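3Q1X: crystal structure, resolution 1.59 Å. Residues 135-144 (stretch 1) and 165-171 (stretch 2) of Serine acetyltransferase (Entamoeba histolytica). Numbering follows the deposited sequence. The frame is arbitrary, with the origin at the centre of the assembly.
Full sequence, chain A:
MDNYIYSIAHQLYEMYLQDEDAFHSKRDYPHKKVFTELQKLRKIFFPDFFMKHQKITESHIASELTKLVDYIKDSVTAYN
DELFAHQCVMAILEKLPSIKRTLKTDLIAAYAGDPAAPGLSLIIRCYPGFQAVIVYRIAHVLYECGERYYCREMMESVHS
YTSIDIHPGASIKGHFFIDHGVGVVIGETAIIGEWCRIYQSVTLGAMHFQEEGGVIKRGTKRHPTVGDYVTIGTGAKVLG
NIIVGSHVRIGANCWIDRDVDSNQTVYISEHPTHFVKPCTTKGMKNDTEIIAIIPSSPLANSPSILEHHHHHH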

# COMPACT_ATOMS: atom_id res chain seq x y z
N VAL A 135 -10.12 -10.50 -7.88
CA VAL A 135 -9.21 -11.55 -7.48
C VAL A 135 -9.80 -12.31 -6.29
O VAL A 135 -9.78 -13.53 -6.27
CB VAL A 135 -7.80 -10.99 -7.21
CG1 VAL A 135 -6.87 -12.09 -6.75
CG2 VAL A 135 -7.24 -10.29 -8.47
N TYR A 136 -10.37 -11.59 -5.32
CA TYR A 136 -11.01 -12.25 -4.18
C TYR A 136 -12.04 -13.32 -4.58
O TYR A 136 -12.09 -14.41 -3.98
CB TYR A 136 -11.69 -11.26 -3.22
CG TYR A 136 -12.80 -11.94 -2.44
CD1 TYR A 136 -12.51 -12.76 -1.35
CD2 TYR A 136 -14.13 -11.84 -2.86
CE1 TYR A 136 -13.53 -13.45 -0.66
CE2 TYR A 136 -15.15 -12.52 -2.19
CZ TYR A 136 -14.84 -13.32 -1.10
OH TYR A 136 -15.86 -13.99 -0.45
N ARG A 137 -12.86 -13.02 -5.58
CA ARG A 137 -13.95 -13.93 -5.91
C ARG A 137 -13.41 -15.26 -6.45
O ARG A 137 -14.01 -16.32 -6.24
CB ARG A 137 -14.97 -13.26 -6.84
CG ARG A 137 -15.72 -12.14 -6.10
CD ARG A 137 -17.12 -11.90 -6.66
NE ARG A 137 -17.76 -10.73 -6.02
CZ ARG A 137 -18.36 -10.76 -4.84
NH1 ARG A 137 -18.44 -11.90 -4.14
NH2 ARG A 137 -18.90 -9.66 -4.35
N ILE A 138 -12.26 -15.19 -7.11
CA ILE A 138 -11.60 -16.41 -7.56
C ILE A 138 -10.85 -17.11 -6.42
O ILE A 138 -11.01 -18.31 -6.22
CB ILE A 138 -10.72 -16.17 -8.81
CG1 ILE A 138 -11.60 -16.11 -10.08
CG2 ILE A 138 -9.65 -17.25 -8.96
CD1 ILE A 138 -12.40 -14.83 -10.25
N ALA A 139 -10.07 -16.34 -5.64
CA ALA A 139 -9.37 -16.88 -4.47
C ALA A 139 -10.30 -17.62 -3.50
O ALA A 139 -9.93 -18.66 -2.92
CB ALA A 139 -8.62 -15.77 -3.74
N HIS A 140 -11.52 -17.10 -3.32
CA HIS A 140 -12.51 -17.75 -2.47
C HIS A 140 -12.93 -19.14 -2.97
O HIS A 140 -13.17 -20.04 -2.15
CB HIS A 140 -13.74 -16.85 -2.26
CG HIS A 140 -14.72 -17.41 -1.28
ND1 HIS A 140 -14.41 -17.62 0.05
CD2 HIS A 140 -16.00 -17.82 -1.44
CE1 HIS A 140 -15.46 -18.14 0.66
NE2 HIS A 140 -16.44 -18.26 -0.21
N VAL A 141 -13.01 -19.33 -4.29
CA VAL A 141 -13.35 -20.67 -4.84
C VAL A 141 -12.26 -21.69 -4.48
O VAL A 141 -12.57 -22.84 -4.13
CB VAL A 141 -13.64 -20.63 -6.36
CG1 VAL A 141 -14.03 -22.01 -6.87
CG2 VAL A 141 -14.76 -19.66 -6.66
N LEU A 142 -11.00 -21.27 -4.56
CA LEU A 142 -9.88 -22.08 -4.08
C LEU A 142 -10.04 -22.44 -2.60
O LEU A 142 -9.88 -23.60 -2.23
CB LEU A 142 -8.55 -21.37 -4.31
CG LEU A 142 -7.99 -21.42 -5.73
CD1 LEU A 142 -6.71 -20.63 -5.80
CD2 LEU A 142 -7.75 -22.86 -6.15
N TYR A 143 -10.38 -21.45 -1.77
CA TYR A 143 -10.57 -21.69 -0.35
C TYR A 143 -11.70 -22.70 -0.15
O TYR A 143 -11.57 -23.65 0.63
CB TYR A 143 -10.85 -20.39 0.42
CG TYR A 143 -10.83 -20.58 1.92
CD1 TYR A 143 -9.65 -20.40 2.66
CD2 TYR A 143 -11.98 -20.97 2.61
CE1 TYR A 143 -9.63 -20.59 4.04
CE2 TYR A 143 -11.97 -21.18 3.98
CZ TYR A 143 -10.80 -20.98 4.69
OH TYR A 143 -10.81 -21.19 6.05
N GLU A 144 -12.78 -22.51 -0.89
CA GLU A 144 -13.92 -23.43 -0.82
C GLU A 144 -13.59 -24.87 -1.25
O GLU A 144 -14.29 -25.80 -0.86
CB GLU A 144 -15.12 -22.87 -1.60
CG GLU A 144 -15.83 -21.73 -0.85
CD GLU A 144 -17.02 -21.13 -1.60
OE1 GLU A 144 -17.01 -21.08 -2.85
OE2 GLU A 144 -17.97 -20.68 -0.92
N ASP A 165 -6.98 -5.96 2.38
CA ASP A 165 -6.54 -7.20 3.00
C ASP A 165 -7.74 -8.09 3.24
O ASP A 165 -8.38 -8.00 4.29
CB ASP A 165 -5.83 -6.88 4.34
CG ASP A 165 -5.01 -8.05 4.88
OD1 ASP A 165 -5.08 -9.19 4.33
OD2 ASP A 165 -4.28 -7.83 5.86
N ILE A 166 -8.06 -8.93 2.27
CA ILE A 166 -9.24 -9.78 2.34
C ILE A 166 -8.77 -11.22 2.36
O ILE A 166 -8.18 -11.69 1.38
CB ILE A 166 -10.18 -9.58 1.12
CG1 ILE A 166 -10.65 -8.12 1.01
CG2 ILE A 166 -11.39 -10.52 1.22
CD1 ILE A 166 -11.56 -7.86 -0.19
N HIS A 167 -9.01 -11.91 3.46
CA HIS A 167 -8.64 -13.32 3.53
C HIS A 167 -9.48 -14.13 2.54
O HIS A 167 -10.70 -13.91 2.46
CB HIS A 167 -8.81 -13.89 4.94
CG HIS A 167 -8.21 -15.25 5.08
ND1 HIS A 167 -6.98 -15.47 5.67
CD2 HIS A 167 -8.64 -16.46 4.66
CE1 HIS A 167 -6.70 -16.76 5.63
NE2 HIS A 167 -7.70 -17.39 5.03
N PRO A 168 -8.85 -15.05 1.77
CA PRO A 168 -9.63 -15.82 0.80
C PRO A 168 -10.80 -16.60 1.38
O PRO A 168 -11.71 -16.96 0.63
CB PRO A 168 -8.58 -16.78 0.19
CG PRO A 168 -7.44 -16.79 1.17
CD PRO A 168 -7.42 -15.38 1.68
N GLY A 169 -10.78 -16.84 2.69
CA GLY A 169 -11.87 -17.52 3.41
C GLY A 169 -13.14 -16.71 3.62
O GLY A 169 -14.22 -17.27 3.81
N ALA A 170 -13.02 -15.38 3.58
CA ALA A 170 -14.19 -14.51 3.75
C ALA A 170 -15.26 -14.85 2.73
O ALA A 170 -14.96 -15.20 1.59
CB ALA A 170 -13.79 -13.05 3.63
N SER A 171 -16.52 -14.78 3.16
CA SER A 171 -17.66 -15.00 2.29
C SER A 171 -18.36 -13.67 2.05
O SER A 171 -18.81 -13.03 2.99
CB SER A 171 -18.63 -16.02 2.90
OG SER A 171 -17.93 -17.15 3.38

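The alpha carbon of Gly-169 sits almost exactly over the middle of the Tyr-143 ring: Gly-169 CA lies 3.4 Å from the centroid of that ring and only 8° off its normal, a CH-pi contact to which Gly-169 contributes only a backbone atom. So close an approach leaves little space for a side chain at this position, since an ideal beta carbon on Gly-169 would fall 3.1 Å from Tyr-143 CZ.

Gly-169 occupies the third position of a type I beta turn running from His-167 to Ala-170, closed by a hydrogen bond from Ala-170 N to His-167 O (3.0 Å). Two of the turn's other carbonyls, those of Pro-168 and Ala-170, accept hydrogen bonds from helix side chains. His-140, with chi1 in the t well, donates from ND1 to Pro-168 O at 2.8 Å, with an N-H...O angle of 159°; this acceptor lies at the ring edge, near the ring plane, where an N-H can reach it. Ala-170 O is nearly as close to His-140 ND1, at 2.9 Å, but it lies over a face of the imidazole, and the poor angle rules out a second hydrogen bond. That carbonyl is instead served by Tyr-136, whose OH donates to Ala-170 O over a short 2.5 Å. Pro-168 O also receives a CA-H...O contact from His-140 CA (3.3 Å), consistent with the close passage of the two backbones here, where the alpha carbons of His-140 and Pro-168 are 4.8 Å apart.

Apolar contacts fill in around these polar links. Tyr-136 CD1 packs against Ile-166 CG2 at 3.6 Å, while the Pro-168 ring meets the helix through its CB, 4.1 Å from Ala-139 CB and 4.3 Å from Tyr-143 CB. Tyr-136, Ala-139, His-140 and Tyr-143 recur at intervals of three, one and three residues, as expected for one side of a helix.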